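Local coordinates for protein fasciclin-1 (Drosophila melanogaster, PDB 1O70) that mediates cell adhesion in the nervous system as a GPI-anchored surface glycoprotein built from FAS1 domains, of which this chain holds the third and fourth, at residues A[193-207]-A[296-308]. Residues are numbered along the deposited sequence; the frame is centred on the assembly and turned at random.
With SO4 (sulfate ion), chain C.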
loop_
_atom_site.group_PDB
_atom_site.type_symbol
_atom_site.label_atom_id
_atom_site.label_comp_id
_atom_site.label_asym_id
_atom_site.label_seq_id
_atom_site.Cartn_x
_atom_site.Cartn_y
_atom_site.Cartn_z
ATOM N N ARG A 193 -10.739 10.375 9.427
ATOM C CA ARG A 193 -9.780 10.025 8.395
ATOM C C ARG A 193 -8.438 9.791 9.076
ATOM O O ARG A 193 -7.903 10.681 9.734
ATOM C CB ARG A 193 -9.683 11.140 7.354
ATOM C CG ARG A 193 -10.825 11.114 6.350
ATOM C CD ARG A 193 -10.781 9.840 5.508
ATOM N NE ARG A 193 -11.944 9.683 4.636
ATOM C CZ ARG A 193 -13.149 9.294 5.051
ATOM N NH1 ARG A 193 -13.355 9.021 6.333
ATOM N NH2 ARG A 193 -14.147 9.160 4.182
ATOM N N PHE A 194 -7.911 8.579 8.936
ATOM C CA PHE A 194 -6.648 8.241 9.560
ATOM C C PHE A 194 -5.474 8.153 8.610
ATOM O O PHE A 194 -5.601 7.716 7.465
ATOM C CB PHE A 194 -6.730 6.901 10.283
ATOM C CG PHE A 194 -7.885 6.764 11.208
ATOM C CD1 PHE A 194 -9.129 6.376 10.724
ATOM C CD2 PHE A 194 -7.724 6.956 12.574
ATOM C CE1 PHE A 194 -10.199 6.159 11.588
ATOM C CE2 PHE A 194 -8.787 6.744 13.448
ATOM C CZ PHE A 194 -10.032 6.346 12.951
ATOM N N THR A 195 -4.320 8.571 9.112
ATOM C CA THR A 195 -3.072 8.489 8.369
ATOM C C THR A 195 -2.184 7.703 9.328
ATOM O O THR A 195 -1.570 8.269 10.237
ATOM C CB THR A 195 -2.485 9.872 8.105
ATOM O OG1 THR A 195 -3.362 10.592 7.232
ATOM C CG2 THR A 195 -1.135 9.755 7.449
ATOM N N TYR A 196 -2.139 6.389 9.128
ATOM C CA TYR A 196 -1.377 5.496 9.995
ATOM C C TYR A 196 -0.003 5.137 9.428
ATOM O O TYR A 196 0.102 4.536 8.353
ATOM C CB TYR A 196 -2.199 4.218 10.238
ATOM C CG TYR A 196 -1.837 3.408 11.475
ATOM C CD1 TYR A 196 -2.447 2.174 11.714
ATOM C CD2 TYR A 196 -0.881 3.854 12.391
ATOM C CE1 TYR A 196 -2.116 1.396 12.820
ATOM C CE2 TYR A 196 -0.542 3.086 13.510
ATOM C CZ TYR A 196 -1.160 1.853 13.718
ATOM O OH TYR A 196 -0.795 1.071 14.797
ATOM N N PHE A 197 1.045 5.528 10.150
ATOM C CA PHE A 197 2.405 5.213 9.747
ATOM C C PHE A 197 2.676 3.873 10.396
ATOM O O PHE A 197 2.996 3.796 11.583
ATOM C CB PHE A 197 3.400 6.263 10.248
ATOM C CG PHE A 197 3.182 7.619 9.665
ATOM C CD1 PHE A 197 2.221 8.462 10.207
ATOM C CD2 PHE A 197 3.871 8.022 8.523
ATOM C CE1 PHE A 197 1.937 9.690 9.626
ATOM C CE2 PHE A 197 3.599 9.252 7.924
ATOM C CZ PHE A 197 2.625 10.089 8.476
ATOM N N VAL A 198 2.529 2.820 9.598
ATOM C CA VAL A 198 2.689 1.452 10.066
ATOM C C VAL A 198 4.047 0.792 9.879
ATOM O O VAL A 198 4.484 0.559 8.757
ATOM C CB VAL A 198 1.672 0.525 9.390
ATOM C CG1 VAL A 198 1.860 -0.879 9.890
ATOM C CG2 VAL A 198 0.261 1.014 9.655
ATOM N N PRO A 199 4.738 0.478 10.984
ATOM C CA PRO A 199 6.041 -0.177 10.831
ATOM C C PRO A 199 5.790 -1.600 10.288
ATOM O O PRO A 199 4.878 -2.288 10.742
ATOM C CB PRO A 199 6.588 -0.195 12.258
ATOM C CG PRO A 199 5.943 1.027 12.889
ATOM C CD PRO A 199 4.531 0.927 12.373
ATOM N N ARG A 200 6.580 -2.032 9.309
ATOM C CA ARG A 200 6.419 -3.364 8.738
ATOM C C ARG A 200 6.993 -4.384 9.716
ATOM O O ARG A 200 7.698 -4.013 10.653
ATOM C CB ARG A 200 7.167 -3.466 7.413
ATOM C CG ARG A 200 8.649 -3.217 7.567
ATOM C CD ARG A 200 9.343 -3.087 6.233
ATOM N NE ARG A 200 9.250 -4.312 5.455
ATOM C CZ ARG A 200 9.994 -4.570 4.384
ATOM N NH1 ARG A 200 10.890 -3.679 3.964
ATOM N NH2 ARG A 200 9.846 -5.716 3.733
ATOM N N ASP A 201 6.700 -5.666 9.507
ATOM C CA ASP A 201 7.215 -6.703 10.392
ATOM C C ASP A 201 8.741 -6.610 10.547
ATOM O O ASP A 201 9.253 -6.614 11.678
ATOM C CB ASP A 201 6.813 -8.087 9.873
ATOM C CG ASP A 201 5.405 -8.505 10.326
ATOM O OD1 ASP A 201 4.628 -7.644 10.829
ATOM O OD2 ASP A 201 5.069 -9.703 10.171
ATOM N N LYS A 202 9.465 -6.519 9.428
ATOM C CA LYS A 202 10.933 -6.419 9.454
ATOM C C LYS A 202 11.359 -5.295 10.413
ATOM O O LYS A 202 12.380 -5.400 11.099
ATOM C CB LYS A 202 11.477 -6.131 8.053
ATOM C CG LYS A 202 12.989 -6.317 7.923
ATOM C CD LYS A 202 13.524 -5.788 6.588
ATOM C CE LYS A 202 12.775 -6.353 5.370
ATOM N NZ LYS A 202 12.951 -7.819 5.151
ATOM N N GLY A 203 10.568 -4.224 10.444
ATOM C CA GLY A 203 10.852 -3.114 11.330
ATOM C C GLY A 203 10.776 -3.530 12.790
ATOM O O GLY A 203 11.692 -3.225 13.553
ATOM N N TRP A 204 9.703 -4.210 13.200
ATOM C CA TRP A 204 9.607 -4.642 14.594
ATOM C C TRP A 204 10.678 -5.693 14.892
ATOM O O TRP A 204 11.185 -5.752 16.018
ATOM C CB TRP A 204 8.220 -5.210 14.926
ATOM C CG TRP A 204 7.157 -4.139 15.036
ATOM C CD1 TRP A 204 6.073 -3.977 14.217
ATOM C CD2 TRP A 204 7.099 -3.055 15.990
ATOM N NE1 TRP A 204 5.358 -2.867 14.590
ATOM C CE2 TRP A 204 5.959 -2.287 15.667
ATOM C CE3 TRP A 204 7.902 -2.661 17.075
ATOM C CZ2 TRP A 204 5.589 -1.149 16.394
ATOM C CZ3 TRP A 204 7.530 -1.513 17.803
ATOM C CH2 TRP A 204 6.383 -0.775 17.450
ATOM N N GLN A 205 11.036 -6.516 13.900
ATOM C CA GLN A 205 12.062 -7.541 14.125
ATOM C C GLN A 205 13.380 -6.852 14.423
ATOM O O GLN A 205 14.150 -7.298 15.265
ATOM C CB GLN A 205 12.197 -8.455 12.898
ATOM C CG GLN A 205 10.946 -9.276 12.613
ATOM C CD GLN A 205 10.916 -9.866 11.209
ATOM O OE1 GLN A 205 9.852 -10.209 10.691
ATOM N NE2 GLN A 205 12.084 -9.984 10.587
ATOM N N LYS A 206 13.632 -5.749 13.728
ATOM C CA LYS A 206 14.854 -5.002 13.961
ATOM C C LYS A 206 14.831 -4.426 15.375
ATOM O O LYS A 206 15.857 -4.411 16.064
ATOM C CB LYS A 206 14.983 -3.877 12.953
ATOM C CG LYS A 206 15.344 -4.366 11.569
ATOM C CD LYS A 206 15.379 -3.207 10.598
ATOM C CE LYS A 206 15.783 -3.661 9.205
ATOM N NZ LYS A 206 15.766 -2.518 8.234
ATOM N N THR A 207 13.657 -3.971 15.806
ATOM C CA THR A 207 13.489 -3.411 17.135
ATOM C C THR A 207 13.732 -4.494 18.186
ATOM O O THR A 207 14.196 -4.208 19.294
ATOM C CB THR A 207 12.077 -2.840 17.300
ATOM O OG1 THR A 207 11.895 -1.773 16.367
ATOM C CG2 THR A 207 11.861 -2.327 18.710
ATOM N N THR A 296 -10.379 3.140 2.756
ATOM C CA THR A 296 -11.672 3.794 2.621
ATOM C C THR A 296 -11.867 4.930 3.619
ATOM O O THR A 296 -12.602 5.882 3.348
ATOM C CB THR A 296 -12.819 2.774 2.771
ATOM O OG1 THR A 296 -12.704 2.098 4.032
ATOM C CG2 THR A 296 -12.753 1.737 1.645
ATOM N N ASN A 297 -11.191 4.843 4.763
ATOM C CA ASN A 297 -11.294 5.868 5.791
ATOM C C ASN A 297 -9.922 6.428 6.119
ATOM O O ASN A 297 -9.658 6.788 7.264
ATOM C CB ASN A 297 -11.904 5.274 7.053
ATOM C CG ASN A 297 -11.085 4.146 7.602
ATOM O OD1 ASN A 297 -10.261 3.568 6.897
ATOM N ND2 ASN A 297 -11.310 3.806 8.867
ATOM N N GLY A 298 -9.041 6.503 5.126
ATOM C CA GLY A 298 -7.721 7.031 5.402
ATOM C C GLY A 298 -6.630 6.470 4.519
ATOM O O GLY A 298 -6.894 5.921 3.454
ATOM N N ILE A 299 -5.390 6.609 4.969
ATOM C CA ILE A 299 -4.252 6.135 4.210
ATOM C C ILE A 299 -3.219 5.563 5.165
ATOM O O ILE A 299 -3.076 6.036 6.292
ATOM C CB ILE A 299 -3.616 7.299 3.407
ATOM C CG1 ILE A 299 -2.584 6.764 2.410
ATOM C CG2 ILE A 299 -2.925 8.257 4.360
ATOM C CD1 ILE A 299 -2.049 7.834 1.492
ATOM N N ILE A 300 -2.499 4.547 4.709
ATOM C CA ILE A 300 -1.459 3.919 5.510
ATOM C C ILE A 300 -0.101 4.064 4.830
ATOM O O ILE A 300 0.004 3.893 3.620
ATOM C CB ILE A 300 -1.727 2.424 5.669
ATOM C CG1 ILE A 300 -2.837 2.198 6.699
ATOM C CG2 ILE A 300 -0.431 1.694 6.040
ATOM C CD1 ILE A 300 -3.176 0.721 6.890
ATOM N N HIS A 301 0.941 4.372 5.595
ATOM C CA HIS A 301 2.287 4.481 5.019
ATOM C C HIS A 301 3.172 3.462 5.739
ATOM O O HIS A 301 3.463 3.607 6.934
ATOM C CB HIS A 301 2.862 5.878 5.229
ATOM C CG HIS A 301 2.019 6.975 4.656
ATOM N ND1 HIS A 301 1.885 7.179 3.299
ATOM C CD2 HIS A 301 1.270 7.931 5.258
ATOM C CE1 HIS A 301 1.092 8.213 3.087
ATOM N NE2 HIS A 301 0.705 8.688 4.259
ATOM N N VAL A 302 3.607 2.430 5.029
ATOM C CA VAL A 302 4.434 1.416 5.670
ATOM C C VAL A 302 5.864 1.901 5.821
ATOM O O VAL A 302 6.542 2.211 4.840
ATOM C CB VAL A 302 4.424 0.098 4.886
ATOM C CG1 VAL A 302 5.282 -0.919 5.608
ATOM C CG2 VAL A 302 2.998 -0.414 4.752
ATOM N N ILE A 303 6.328 1.970 7.060
ATOM C CA ILE A 303 7.677 2.441 7.304
ATOM C C ILE A 303 8.663 1.339 7.675
ATOM O O ILE A 303 8.259 0.238 8.051
ATOM C CB ILE A 303 7.659 3.566 8.340
ATOM C CG1 ILE A 303 7.165 3.063 9.691
ATOM C CG2 ILE A 303 6.722 4.673 7.837
ATOM C CD1 ILE A 303 7.125 4.152 10.751
ATOM N N ASP A 304 9.955 1.631 7.538
ATOM C CA ASP A 304 11.025 0.663 7.803
ATOM C C ASP A 304 11.317 0.403 9.268
ATOM O O ASP A 304 11.809 -0.667 9.629
ATOM C CB ASP A 304 12.326 1.124 7.145
ATOM C CG ASP A 304 12.448 0.684 5.701
ATOM O OD1 ASP A 304 13.215 1.342 4.961
ATOM O OD2 ASP A 304 11.822 -0.331 5.301
ATOM N N TYR A 305 11.028 1.389 10.105
ATOM C CA TYR A 305 11.306 1.279 11.529
ATOM C C TYR A 305 10.284 2.132 12.267
ATOM O O TYR A 305 9.889 3.197 11.793
ATOM C CB TYR A 305 12.725 1.791 11.806
ATOM C CG TYR A 305 13.294 1.417 13.159
ATOM C CD1 TYR A 305 13.760 0.123 13.408
ATOM C CD2 TYR A 305 13.351 2.355 14.204
ATOM C CE1 TYR A 305 14.268 -0.231 14.660
ATOM C CE2 TYR A 305 13.859 2.005 15.464
ATOM C CZ TYR A 305 14.312 0.711 15.683
ATOM O OH TYR A 305 14.787 0.341 16.925
ATOM N N PRO A 306 9.845 1.674 13.443
ATOM C CA PRO A 306 8.858 2.406 14.244
ATOM C C PRO A 306 9.406 3.695 14.859
ATOM O O PRO A 306 10.599 3.793 15.135
ATOM C CB PRO A 306 8.458 1.381 15.301
ATOM C CG PRO A 306 9.719 0.600 15.493
ATOM C CD PRO A 306 10.220 0.408 14.095
ATOM N N LEU A 307 8.544 4.690 15.038
ATOM C CA LEU A 307 8.968 5.945 15.649
ATOM C C LEU A 307 9.273 5.639 17.115
ATOM O O LEU A 307 8.395 5.749 17.969
ATOM C CB LEU A 307 7.849 6.980 15.552
ATOM C CG LEU A 307 7.446 7.302 14.117
ATOM C CD1 LEU A 307 6.198 8.159 14.105
ATOM C CD2 LEU A 307 8.601 7.998 13.406
ATOM N N LEU A 308 10.512 5.247 17.401
ATOM C CA LEU A 308 10.903 4.899 18.760
ATOM C C LEU A 308 12.330 5.325 19.111
ATOM O O LEU A 308 13.253 5.150 18.316
ATOM C CB LEU A 308 10.749 3.386 18.957
ATOM C CG LEU A 308 10.601 2.832 20.378
ATOM C CD1 LEU A 308 9.341 3.382 21.019
ATOM C CD2 LEU A 308 10.550 1.315 20.328
HETATM S S SO4 C . 8.206 -7.916 6.075
HETATM O O1 SO4 C . 6.832 -8.338 5.826
HETATM O O2 SO4 C . 8.187 -6.638 6.807
HETATM O O3 SO4 C . 8.920 -8.917 6.882
HETATM O O4 SO4 C . 8.892 -7.740 4.781
HETATM O O HOH W 1 12.906 -2.828 7.761
#
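R200 carries CG wedged between its backbone N and carbonyl carbon (chi1 60°), and the chain's bend at chi3 (-63°) sets its guanidinium beside D304, the two flat groups nearly coplanar. NH1 of R200 meets OD2 of D304 edge-on in a long salt bridge of 3.7 Å, while NE donates to O2 of a sulfate, probably from the crystallisation liquor, that also takes the backbone N of K202; NH2 lies improbably close to O4, so that bond is doubtful. With an alanine here, the D304 carboxylate would probably lose its distant positive mate and the anion its NE donor, leaving the K202 N-H on O2.

Behind this charged end, strands 193-199 and 298-303 run parallel, joined by seven backbone hydrogen bonds from F194 N to N297 O (3.0 Å) through R200 N to I303 O (3.1 Å). On one face F197 and H301 lie side by side, CE2 of F197 3.8 Å from CD2 of H301, and CG2 of T195 meets the imidazole edge; H301 ND1 is hydrogen-bonded to D292 N of the adjoining strand. On the other, CG2 of V198 touches CG2 of I300 at 3.7 Å.

Past the strands, P306 presses CB over the six-membered ring of W204, a CH-pi contact 4.0 Å from its centroid, and the same CB lies 3.5 Å from CG of P199; NE1 of W204 hydrogen-bonds to OG1 of T174, in helix 172-177.

These strands are the one parallel pair in the otherwise antiparallel sheet of the fourth FAS1 domain, held mainly by backbone bonds and apolar packing on both faces, while the long ion pair probably adds little.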